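Local atomic coordinates of putative acyl-CoA dehydrogenase (Burkholderia xenovorans, PDB entry 5JSC), a protein that belongs to the acyl-CoA dehydrogenase family of flavoproteins and binds flavin-adenine dinucleotide in a four-chain assembly. Residues Ala143-Pro149 with Asp174-Asn180; Asp185-Ala191 with Ser203-Ala209. All coordinates share one frame; numbering follows the deposited sequence.

Contact 1 of 2, residues Ala143-Pro149 with Asp174-Asn180. With FAD (flavin-adenine dinucleotide), chain M.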
ATOM      1  N   ALA C 143      24.772 -28.734   0.503  1.00 11.62           N
ATOM      2  CA  ALA C 143      23.716 -28.258   1.391  1.00 11.16           C
ATOM      3  C   ALA C 143      24.320 -27.371   2.474  1.00 11.31           C
ATOM      4  O   ALA C 143      25.493 -27.506   2.831  1.00 12.64           O
ATOM      5  CB  ALA C 143      22.946 -29.425   2.017  1.00 11.83           C
ATOM      6  N   PHE C 144      23.483 -26.481   3.001  1.00 11.56           N
ATOM      7  CA  PHE C 144      23.858 -25.407   3.923  1.00 12.08           C
ATOM      8  C   PHE C 144      22.958 -25.547   5.143  1.00 11.55           C
ATOM      9  O   PHE C 144      21.758 -25.272   5.056  1.00 13.58           O
ATOM     10  CB  PHE C 144      23.660 -24.061   3.223  1.00 11.71           C
ATOM     11  CG  PHE C 144      24.040 -22.844   4.029  1.00 12.12           C
ATOM     12  CD1 PHE C 144      25.357 -22.417   4.089  1.00 13.65           C
ATOM     13  CD2 PHE C 144      23.061 -22.061   4.642  1.00 13.84           C
ATOM     14  CE1 PHE C 144      25.705 -21.272   4.785  1.00 14.22           C
ATOM     15  CE2 PHE C 144      23.406 -20.904   5.334  1.00 14.23           C
ATOM     16  CZ  PHE C 144      24.729 -20.513   5.406  1.00 14.86           C
ATOM     17  N   ALA C 145      23.508 -26.009   6.263  1.00 11.10           N
ATOM     18  CA  ALA C 145      22.689 -26.386   7.427  1.00 11.38           C
ATOM     19  C   ALA C 145      22.919 -25.402   8.577  1.00 11.70           C
ATOM     20  O   ALA C 145      23.812 -25.579   9.415  1.00 12.13           O
ATOM     21  CB  ALA C 145      22.976 -27.831   7.858  1.00 12.98           C
ATOM     22  N   LEU C 146      22.066 -24.381   8.635  1.00 11.90           N
ATOM     23  CA  LEU C 146      22.157 -23.295   9.602  1.00 11.02           C
ATOM     24  C   LEU C 146      20.955 -23.249  10.527  1.00 11.61           C
ATOM     25  O   LEU C 146      21.118 -23.228  11.758  1.00 13.12           O
ATOM     26  CB  LEU C 146      22.301 -21.958   8.855  1.00 11.99           C
ATOM     27  CG  LEU C 146      22.488 -20.704   9.712  1.00 12.29           C
ATOM     28  CD1 LEU C 146      23.757 -20.833  10.547  1.00 14.28           C
ATOM     29  CD2 LEU C 146      22.525 -19.441   8.834  1.00 13.96           C
ATOM     30  N   SER C 147      19.751 -23.260   9.965  1.00 12.21           N
ATOM     31  CA  SER C 147      18.514 -23.104  10.727  1.00 10.60           C
ATOM     32  C   SER C 147      18.210 -24.324  11.596  1.00 11.77           C
ATOM     33  O   SER C 147      18.544 -25.465  11.258  1.00 12.78           O
ATOM     34  CB  SER C 147      17.348 -22.871   9.767  1.00 11.12           C
ATOM     35  OG  SER C 147      17.580 -21.724   8.973  1.00 12.29           O
ATOM     36  N   GLU C 148      17.519 -24.074  12.701  1.00 12.59           N
ATOM     37  CA  GLU C 148      17.125 -25.075  13.679  1.00 12.90           C
ATOM     38  C   GLU C 148      15.641 -24.926  13.969  1.00 12.69           C
ATOM     39  O   GLU C 148      15.068 -23.855  13.748  1.00 12.90           O
ATOM     40  CB  GLU C 148      17.935 -24.909  14.974  1.00 13.20           C
ATOM     41  CG  GLU C 148      19.429 -24.993  14.722  1.00 14.35           C
ATOM     42  CD  GLU C 148      20.261 -24.896  15.970  1.00 16.38           C
ATOM     43  OE1 GLU C 148      19.723 -24.500  17.029  1.00 20.72           O
ATOM     44  OE2 GLU C 148      21.462 -25.216  15.886  1.00 15.64           O
ATOM     45  N   PRO C 149      14.992 -25.982  14.479  1.00 13.11           N
ATOM     46  CA  PRO C 149      13.563 -25.865  14.810  1.00 13.64           C
ATOM     47  C   PRO C 149      13.241 -24.676  15.693  1.00 13.60           C
ATOM     48  O   PRO C 149      12.200 -24.029  15.506  1.00 14.24           O
ATOM     49  CB  PRO C 149      13.262 -27.199  15.505  1.00 13.88           C
ATOM     50  CG  PRO C 149      14.221 -28.167  14.838  1.00 13.90           C
ATOM     51  CD  PRO C 149      15.495 -27.357  14.657  1.00 13.42           C
ATOM     52  N   ASP C 174      19.607 -30.636  16.345  1.00 17.30           N
ATOM     53  CA  ASP C 174      18.834 -30.690  15.111  1.00 16.48           C
ATOM     54  C   ASP C 174      19.059 -29.453  14.258  1.00 14.78           C
ATOM     55  O   ASP C 174      19.216 -28.346  14.778  1.00 16.64           O
ATOM     56  CB  ASP C 174      17.327 -30.833  15.396  1.00 19.65           C
ATOM     57  CG  ASP C 174      16.925 -32.264  15.747  1.00 26.06           C
ATOM     58  OD1 ASP C 174      17.666 -32.936  16.477  1.00 30.73           O
ATOM     59  OD2 ASP C 174      15.865 -32.721  15.285  1.00 31.64           O
ATOM     60  N   LYS C 175      19.065 -29.653  12.941  1.00 12.85           N
ATOM     61  CA  LYS C 175      18.910 -28.589  11.959  1.00 12.29           C
ATOM     62  C   LYS C 175      17.636 -28.885  11.189  1.00 12.73           C
ATOM     63  O   LYS C 175      17.245 -30.046  11.065  1.00 13.21           O
ATOM     64  CB  LYS C 175      20.103 -28.519  10.984  1.00 12.81           C
ATOM     65  CG  LYS C 175      21.433 -28.167  11.637  1.00 12.40           C
ATOM     66  CD  LYS C 175      21.372 -26.797  12.293  1.00 13.42           C
ATOM     67  CE  LYS C 175      22.764 -26.305  12.621  1.00 12.76           C
ATOM     68  NZ  LYS C 175      22.753 -25.003  13.369  1.00 13.51           N
ATOM     69  N   THR C 176      16.970 -27.857  10.671  1.00 12.27           N
ATOM     70  CA  THR C 176      15.769 -28.159   9.909  1.00 11.41           C
ATOM     71  C   THR C 176      15.552 -27.124   8.807  1.00 12.03           C
ATOM     72  O   THR C 176      16.269 -26.122   8.702  1.00 12.29           O
ATOM     73  CB  THR C 176      14.541 -28.294  10.831  1.00 11.59           C
ATOM     74  OG1 THR C 176      13.519 -29.004  10.128  1.00 12.87           O
ATOM     75  CG2 THR C 176      14.009 -26.920  11.286  1.00 12.82           C
ATOM     76  N   TRP C 177      14.555 -27.413   7.962  1.00 11.49           N
ATOM     77  CA  TRP C 177      14.313 -26.697   6.701  1.00 10.98           C
ATOM     78  C   TRP C 177      15.520 -26.779   5.778  1.00 11.24           C
ATOM     79  O   TRP C 177      15.794 -25.842   5.028  1.00 13.43           O
ATOM     80  CB  TRP C 177      13.941 -25.217   6.904  1.00 11.95           C
ATOM     81  CG  TRP C 177      12.988 -24.937   8.035  1.00 10.84           C
ATOM     82  CD1 TRP C 177      13.254 -24.225   9.174  1.00  9.95           C
ATOM     83  CD2 TRP C 177      11.626 -25.362   8.136  1.00 11.18           C
ATOM     84  NE1 TRP C 177      12.135 -24.188   9.985  1.00 11.54           N
ATOM     85  CE2 TRP C 177      11.129 -24.886   9.370  1.00 11.75           C
ATOM     86  CE3 TRP C 177      10.779 -26.109   7.309  1.00 12.03           C
ATOM     87  CZ2 TRP C 177       9.826 -25.137   9.795  1.00 13.35           C
ATOM     88  CZ3 TRP C 177       9.483 -26.350   7.727  1.00 13.62           C
ATOM     89  CH2 TRP C 177       9.018 -25.871   8.960  1.00 14.62           C
ATOM     90  N   ILE C 178      16.258 -27.884   5.822  1.00 10.63           N
ATOM     91  CA  ILE C 178      17.542 -27.944   5.128  1.00 11.22           C
ATOM     92  C   ILE C 178      17.299 -28.336   3.674  1.00 11.94           C
ATOM     93  O   ILE C 178      16.882 -29.461   3.384  1.00 12.95           O
ATOM     94  CB  ILE C 178      18.513 -28.913   5.815  1.00 11.26           C
ATOM     95  CG1 ILE C 178      18.760 -28.467   7.261  1.00 11.12           C
ATOM     96  CG2 ILE C 178      19.829 -28.978   5.031  1.00 13.95           C
ATOM     97  CD1 ILE C 178      19.077 -26.984   7.395  1.00 12.97           C
ATOM     98  N   SER C 179      17.569 -27.398   2.758  1.00 10.96           N
ATOM     99  CA  SER C 179      17.454 -27.662   1.331  1.00 11.20           C
ATOM    100  C   SER C 179      18.412 -28.765   0.901  1.00 10.76           C
ATOM    101  O   SER C 179      19.569 -28.799   1.327  1.00 12.65           O
ATOM    102  CB  SER C 179      17.746 -26.384   0.547  1.00 11.66           C
ATOM    103  OG  SER C 179      16.737 -25.420   0.778  1.00 12.93           O
ATOM    104  N   ASN C 180      17.935 -29.647   0.018  1.00 10.62           N
ATOM    105  CA  ASN C 180      18.621 -30.874  -0.382  1.00 10.67           C
ATOM    106  C   ASN C 180      18.789 -31.850   0.776  1.00 10.95           C
ATOM    107  O   ASN C 180      19.514 -32.847   0.646  1.00 12.58           O
ATOM    108  CB  ASN C 180      19.995 -30.596  -1.028  1.00 12.26           C
ATOM    109  CG  ASN C 180      19.873 -29.980  -2.408  1.00 12.36           C
ATOM    110  OD1 ASN C 180      18.831 -30.095  -3.061  1.00 15.19           O
ATOM    111  ND2 ASN C 180      20.935 -29.329  -2.865  1.00 11.21           N
TER
HETATM  112  PA  FAD M 501      11.493 -17.336  12.938  1.00 11.38           P
HETATM  113  O1A FAD M 501      12.938 -17.117  13.189  1.00 12.63           O
HETATM  114  O2A FAD M 501      10.661 -17.905  14.090  1.00 12.03           O
HETATM  115  O5B FAD M 501      10.870 -15.958  12.449  1.00 10.28           O
HETATM  116  C5B FAD M 501       9.448 -15.858  12.239  1.00  9.28           C
HETATM  117  C4B FAD M 501       9.214 -14.503  11.623  1.00  9.99           C
HETATM  118  O4B FAD M 501       9.581 -13.489  12.576  1.00 11.42           O
HETATM  119  C3B FAD M 501      10.085 -14.176  10.418  1.00 10.76           C
HETATM  120  O3B FAD M 501       9.624 -14.785   9.209  1.00 12.35           O
HETATM  121  C2B FAD M 501      10.025 -12.647  10.395  1.00 10.58           C
HETATM  122  O2B FAD M 501       8.836 -12.213   9.734  1.00 12.84           O
HETATM  123  C1B FAD M 501       9.935 -12.303  11.892  1.00 10.74           C
HETATM  124  N9A FAD M 501      11.161 -11.792  12.494  1.00 10.69           N
HETATM  125  C8A FAD M 501      12.379 -12.418  12.559  1.00 12.37           C
HETATM  126  N7A FAD M 501      13.283 -11.759  13.241  1.00 13.10           N
HETATM  127  C5A FAD M 501      12.614 -10.613  13.654  1.00 12.28           C
HETATM  128  C6A FAD M 501      13.015  -9.511  14.430  1.00 13.18           C
HETATM  129  N6A FAD M 501      14.245  -9.361  14.931  1.00 15.11           N
HETATM  130  N1A FAD M 501      12.102  -8.542  14.667  1.00 13.54           N
HETATM  131  C2A FAD M 501      10.874  -8.674  14.146  1.00 12.19           C
HETATM  132  N3A FAD M 501      10.384  -9.670  13.399  1.00 10.29           N
HETATM  133  C4A FAD M 501      11.309 -10.617  13.193  1.00  9.81           C
HETATM  134  N1  FAD M 501      17.644 -22.876   6.376  1.00 10.01           N
HETATM  135  C2  FAD M 501      18.897 -23.419   6.275  1.00  9.87           C
HETATM  136  O2  FAD M 501      19.709 -23.382   7.216  1.00 12.33           O
HETATM  137  N3  FAD M 501      19.274 -24.035   5.111  1.00 10.71           N
HETATM  138  C4  FAD M 501      18.494 -24.172   3.980  1.00 11.10           C
HETATM  139  O4  FAD M 501      18.899 -24.821   3.020  1.00 13.31           O
HETATM  140  C4X FAD M 501      17.194 -23.576   4.077  1.00 10.75           C
HETATM  141  N5  FAD M 501      16.375 -23.720   3.073  1.00 11.62           N
HETATM  142  C5X FAD M 501      15.057 -23.325   3.245  1.00 10.98           C
HETATM  143  C6  FAD M 501      14.136 -23.617   2.242  1.00 11.48           C
HETATM  144  C7  FAD M 501      12.784 -23.337   2.405  1.00 12.07           C
HETATM  145  C7M FAD M 501      11.815 -23.712   1.313  1.00 12.48           C
HETATM  146  C8  FAD M 501      12.343 -22.727   3.595  1.00 12.50           C
HETATM  147  C8M FAD M 501      10.884 -22.411   3.815  1.00 15.05           C
HETATM  148  C9  FAD M 501      13.265 -22.417   4.589  1.00 11.15           C
HETATM  149  C9A FAD M 501      14.614 -22.717   4.429  1.00  9.83           C
HETATM  150  N10 FAD M 501      15.556 -22.508   5.460  1.00  9.88           N
HETATM  151  C10 FAD M 501      16.847 -22.955   5.326  1.00  9.49           C
HETATM  152  C1' FAD M 501      15.100 -21.947   6.739  1.00 10.71           C
HETATM  153  C2' FAD M 501      14.909 -20.435   6.703  1.00 10.25           C
HETATM  154  O2' FAD M 501      16.165 -19.764   6.616  1.00 12.74           O
HETATM  155  C3' FAD M 501      14.182 -19.991   7.972  1.00 10.84           C
HETATM  156  O3' FAD M 501      12.864 -20.509   7.862  1.00 10.75           O
HETATM  157  C4' FAD M 501      14.128 -18.475   8.159  1.00 10.76           C
HETATM  158  O4' FAD M 501      15.431 -18.001   8.506  1.00 12.40           O
HETATM  159  C5' FAD M 501      13.125 -18.073   9.221  1.00 10.65           C
HETATM  160  O5' FAD M 501      13.470 -18.762  10.440  1.00 11.10           O
HETATM  161  P   FAD M 501      12.247 -19.492  11.221  1.00 11.15           P
HETATM  162  O1P FAD M 501      11.467 -20.364  10.300  1.00 11.27           O
HETATM  163  O2P FAD M 501      12.794 -20.172  12.439  1.00 12.14           O
HETATM  164  O3P FAD M 501      11.304 -18.291  11.681  1.00  9.85           O
HETATM  165  O   HOH W   1      20.821 -26.651   2.467  1.00 14.14           O
HETATM  166  O   HOH W   2      12.789 -22.878  12.517  1.00 12.19           O
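Ser147 and Thr176 join the two backbones by one direct hydrogen bond, Thr176 N to Ser147 O at 2.9 Å; Lys175 CA makes a CA-H...O contact with the same oxygen. The chains approach to 4.3 Å between the CA atoms of Glu148 and Lys175 and stand 5.8 Å apart between those of Ala145 and Ile178, where Ile178 CD1 spans the separation. In this middle domain of the acyl-CoA dehydrogenase fold, both segments present backbone and serine groups to the flavin edge of FAD. Phe144 O accepts a nearly straight hydrogen bond from flavin N3 (N-H...O 174°), Leu146 N and Ser147 N both grip O2, and Ser147 OG reaches N1. Ser179 N bonds O4, and its OG bonds N5 at 2.9 Å. Lys175 is bent at chi2 (-61°), which folds its chain back across Ser147 O until NZ meets Leu146 O at 2.9 Å, Glu148 OE2 at 2.8 Å and Phe190 O. This salt bridge uses the anti side of the carboxylate, whose oxygens also accept Thr159 N and Leu160 N. Thr176 CG2 wedges between the Pro149 ring, 3.7 Å from CD, and one face of the Trp177 indole. Pro149 O accepts a hydrogen bond from Arg287 NH1 of the second subunit.

Contact 2 of 2, residues Asp185-Ala191 with Ser203-Ala209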
ATOM      1  N   ASP C 185      25.243 -34.781  -0.653  1.00 13.51           N
ATOM      2  CA  ASP C 185      26.429 -35.574  -0.364  1.00 13.62           C
ATOM      3  C   ASP C 185      27.223 -35.036   0.817  1.00 13.44           C
ATOM      4  O   ASP C 185      27.991 -35.788   1.434  1.00 15.22           O
ATOM      5  CB  ASP C 185      27.315 -35.644  -1.613  1.00 15.14           C
ATOM      6  CG  ASP C 185      26.669 -36.450  -2.720  1.00 17.77           C
ATOM      7  OD1 ASP C 185      26.531 -37.682  -2.538  1.00 22.52           O
ATOM      8  OD2 ASP C 185      26.276 -35.868  -3.748  1.00 16.13           O
ATOM      9  N   PHE C 186      27.038 -33.767   1.156  1.00 12.90           N
ATOM     10  CA  PHE C 186      27.647 -33.194   2.346  1.00 13.23           C
ATOM     11  C   PHE C 186      26.808 -32.001   2.764  1.00 12.25           C
ATOM     12  O   PHE C 186      26.051 -31.435   1.964  1.00 11.97           O
ATOM     13  CB  PHE C 186      29.105 -32.773   2.101  1.00 14.26           C
ATOM     14  CG  PHE C 186      29.246 -31.643   1.122  1.00 13.10           C
ATOM     15  CD1 PHE C 186      29.168 -30.316   1.547  1.00 13.83           C
ATOM     16  CD2 PHE C 186      29.427 -31.898  -0.236  1.00 12.63           C
ATOM     17  CE1 PHE C 186      29.274 -29.267   0.636  1.00 13.58           C
ATOM     18  CE2 PHE C 186      29.544 -30.864  -1.139  1.00 14.37           C
ATOM     19  CZ  PHE C 186      29.466 -29.543  -0.708  1.00 14.87           C
ATOM     20  N   TYR C 187      26.975 -31.622   4.027  1.00 12.43           N
ATOM     21  CA  TYR C 187      26.304 -30.485   4.640  1.00 11.84           C
ATOM     22  C   TYR C 187      27.361 -29.594   5.259  1.00 12.22           C
ATOM     23  O   TYR C 187      28.210 -30.085   6.002  1.00 13.92           O
ATOM     24  CB  TYR C 187      25.322 -30.945   5.730  1.00 13.43           C
ATOM     25  CG  TYR C 187      24.247 -31.860   5.214  1.00 13.12           C
ATOM     26  CD1 TYR C 187      24.448 -33.236   5.145  1.00 14.65           C
ATOM     27  CD2 TYR C 187      23.028 -31.350   4.793  1.00 14.38           C
ATOM     28  CE1 TYR C 187      23.461 -34.071   4.658  1.00 14.10           C
ATOM     29  CE2 TYR C 187      22.036 -32.176   4.311  1.00 14.93           C
ATOM     30  CZ  TYR C 187      22.253 -33.531   4.242  1.00 14.34           C
ATOM     31  OH  TYR C 187      21.254 -34.344   3.743  1.00 14.57           O
ATOM     32  N   VAL C 188      27.323 -28.300   4.959  1.00 12.14           N
ATOM     33  CA  VAL C 188      28.073 -27.332   5.756  1.00 11.18           C
ATOM     34  C   VAL C 188      27.222 -27.028   6.986  1.00 10.98           C
ATOM     35  O   VAL C 188      26.149 -26.429   6.878  1.00 13.31           O
ATOM     36  CB  VAL C 188      28.400 -26.057   4.970  1.00 12.22           C
ATOM     37  CG1 VAL C 188      29.056 -25.036   5.885  1.00 13.89           C
ATOM     38  CG2 VAL C 188      29.329 -26.378   3.813  1.00 12.33           C
ATOM     39  N   VAL C 189      27.689 -27.456   8.159  1.00 11.71           N
ATOM     40  CA  VAL C 189      26.909 -27.413   9.397  1.00 11.98           C
ATOM     41  C   VAL C 189      27.530 -26.385  10.329  1.00 12.20           C
ATOM     42  O   VAL C 189      28.745 -26.416  10.573  1.00 14.31           O
ATOM     43  CB  VAL C 189      26.857 -28.790  10.082  1.00 13.55           C
ATOM     44  CG1 VAL C 189      26.027 -28.726  11.372  1.00 14.58           C
ATOM     45  CG2 VAL C 189      26.300 -29.851   9.138  1.00 14.43           C
ATOM     46  N   PHE C 190      26.699 -25.507  10.885  1.00 11.18           N
ATOM     47  CA  PHE C 190      27.147 -24.531  11.870  1.00 12.24           C
ATOM     48  C   PHE C 190      26.689 -24.995  13.240  1.00 13.17           C
ATOM     49  O   PHE C 190      25.525 -25.372  13.414  1.00 13.41           O
ATOM     50  CB  PHE C 190      26.619 -23.133  11.537  1.00 11.70           C
ATOM     51  CG  PHE C 190      27.085 -22.649  10.196  1.00 12.19           C
ATOM     52  CD1 PHE C 190      26.407 -23.019   9.040  1.00 13.52           C
ATOM     53  CD2 PHE C 190      28.238 -21.887  10.086  1.00 12.86           C
ATOM     54  CE1 PHE C 190      26.853 -22.613   7.791  1.00 13.79           C
ATOM     55  CE2 PHE C 190      28.689 -21.471   8.840  1.00 13.83           C
ATOM     56  CZ  PHE C 190      27.996 -21.838   7.689  1.00 13.77           C
ATOM     57  N   ALA C 191      27.611 -25.005  14.201  1.00 13.60           N
ATOM     58  CA  ALA C 191      27.331 -25.585  15.508  1.00 13.03           C
ATOM     59  C   ALA C 191      28.018 -24.764  16.584  1.00 13.11           C
ATOM     60  O   ALA C 191      29.024 -24.096  16.333  1.00 14.76           O
ATOM     61  CB  ALA C 191      27.806 -27.050  15.588  1.00 15.13           C
ATOM     62  N   SER C 203      31.116 -22.547  15.279  1.00 14.40           N
ATOM     63  CA  SER C 203      32.096 -23.015  14.307  1.00 14.53           C
ATOM     64  C   SER C 203      31.367 -23.681  13.149  1.00 13.58           C
ATOM     65  O   SER C 203      30.230 -24.134  13.287  1.00 15.41           O
ATOM     66  CB  SER C 203      33.099 -24.002  14.929  1.00 14.82           C
ATOM     67  OG  SER C 203      33.829 -23.386  15.982  1.00 16.34           O
ATOM     68  N   ALA C 204      32.038 -23.738  11.999  1.00 13.65           N
ATOM     69  CA  ALA C 204      31.495 -24.331  10.784  1.00 13.98           C
ATOM     70  C   ALA C 204      32.234 -25.624  10.461  1.00 13.59           C
ATOM     71  O   ALA C 204      33.454 -25.702  10.626  1.00 15.10           O
ATOM     72  CB  ALA C 204      31.622 -23.361   9.608  1.00 14.76           C
ATOM     73  N   PHE C 205      31.498 -26.636   9.982  1.00 14.07           N
ATOM     74  CA  PHE C 205      32.069 -27.943   9.652  1.00 15.05           C
ATOM     75  C   PHE C 205      31.534 -28.435   8.317  1.00 14.48           C
ATOM     76  O   PHE C 205      30.358 -28.239   8.017  1.00 16.52           O
ATOM     77  CB  PHE C 205      31.722 -29.013  10.709  1.00 15.00           C
ATOM     78  CG  PHE C 205      32.220 -28.701  12.087  1.00 16.36           C
ATOM     79  CD1 PHE C 205      31.428 -27.982  12.984  1.00 16.92           C
ATOM     80  CD2 PHE C 205      33.476 -29.135  12.496  1.00 17.80           C
ATOM     81  CE1 PHE C 205      31.884 -27.705  14.253  1.00 17.10           C
ATOM     82  CE2 PHE C 205      33.934 -28.856  13.773  1.00 18.76           C
ATOM     83  CZ  PHE C 205      33.141 -28.142  14.651  1.00 17.70           C
ATOM     84  N   VAL C 206      32.370 -29.115   7.532  1.00 13.78           N
ATOM     85  CA  VAL C 206      31.861 -29.916   6.421  1.00 13.85           C
ATOM     86  C   VAL C 206      31.567 -31.311   6.946  1.00 14.93           C
ATOM     87  O   VAL C 206      32.462 -31.991   7.467  1.00 17.01           O
ATOM     88  CB  VAL C 206      32.845 -29.977   5.246  1.00 16.22           C
ATOM     89  CG1 VAL C 206      32.202 -30.761   4.099  1.00 19.01           C
ATOM     90  CG2 VAL C 206      33.229 -28.576   4.804  1.00 19.70           C
ATOM     91  N   VAL C 207      30.314 -31.739   6.817  1.00 15.02           N
ATOM     92  CA  VAL C 207      29.863 -33.016   7.361  1.00 15.23           C
ATOM     93  C   VAL C 207      29.379 -33.881   6.203  1.00 15.12           C
ATOM     94  O   VAL C 207      28.346 -33.588   5.587  1.00 15.19           O
ATOM     95  CB  VAL C 207      28.769 -32.833   8.420  1.00 16.00           C
ATOM     96  CG1 VAL C 207      28.389 -34.182   9.012  1.00 17.79           C
ATOM     97  CG2 VAL C 207      29.255 -31.884   9.514  1.00 17.05           C
ATOM     98  N   ASP C 208      30.120 -34.949   5.904  1.00 16.50           N
ATOM     99  CA  ASP C 208      29.707 -35.855   4.842  1.00 16.25           C
ATOM    100  C   ASP C 208      28.393 -36.528   5.214  1.00 16.58           C
ATOM    101  O   ASP C 208      28.141 -36.823   6.385  1.00 17.05           O
ATOM    102  CB  ASP C 208      30.786 -36.907   4.582  1.00 17.89           C
ATOM    103  CG  ASP C 208      32.059 -36.310   3.996  1.00 20.45           C
ATOM    104  OD1 ASP C 208      31.988 -35.223   3.394  1.00 20.82           O
ATOM    105  OD2 ASP C 208      33.133 -36.929   4.140  1.00 23.83           O
ATOM    106  N   ALA C 209      27.549 -36.765   4.207  1.00 16.66           N
ATOM    107  CA  ALA C 209      26.220 -37.302   4.477  1.00 17.78           C
ATOM    108  C   ALA C 209      26.275 -38.694   5.090  1.00 19.03           C
ATOM    109  O   ALA C 209      25.344 -39.091   5.801  1.00 21.81           O
ATOM    110  CB  ALA C 209      25.391 -37.326   3.190  1.00 17.57           C
TER
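Val189 and Val207 meet on one face of this antiparallel hairpin, their CG2 methyls 3.6 Å apart. In both residues CG2 stands anti to the carbonyl carbon and beside the backbone N, which turns the two methyls toward each other although the residues are not directly paired. On the same face Tyr187 keeps the edge of its ring near Val207 O, while CE1 reaches Ala209 CB at 4.1 Å; its hydroxyl is tied to Gly182 N. Phe205 likewise directs its ring edge at Val189 O, and CE1 extends to the methyl of Ala191.

The other face carries Phe186, Val188 and Phe190 beside Val206 and Ala204. Phe190 brings CE2 to 3.6 Å from CB of Ala204, its partner in a non-hydrogen-bonded pair. Phe186 has CG between the backbone N and the carbonyl carbon (chi1 66°); its ring leads away from the partner strand, though CD1 still touches Val206 CG1 at 4.0 Å. Beneath the side chains, Tyr187–Val207, Val189–Phe205 and Ala191–Ser203 form hydrogen-bonded pairs, and Ala209 N to Asp185 O adds a seventh backbone bond at 3.0 Å.

Strands 186-192 and 202-208 are the inner pair of a four-stranded sheet, flanked by 144-145 and 243-244. Helix 103-122 packs against Phe186, Val188 and Val206 through Ile119, and helix 125-136 supplies Tyr131, which meets the Phe186 ring edge-to-face and hydrogen-bonds Asp208.

In the fold
Both contacts are largely buried in the middle domain, with centres about 10 Å apart, and strand 144-145 connects them. It pairs with strand 186-192 through Ala145 N to Val188 O (2.7 Å) and Val188 N to Ala143 O (2.9 Å), so the sheet of contact 2 extends to the flavin-binding segment of contact 1. Lys175 NZ bonds Phe190 O, and the rings of Phe144 and Phe190 meet at about 65°. The chemistry of the two contacts differs: contact 1 has a single direct backbone bond, a buried salt bridge and polar groups spent on FAD, and is touched by a second subunit, whereas contact 2 is a regular, mainly apolar hairpin untouched by other protein chains, becoming exposed at Asp185.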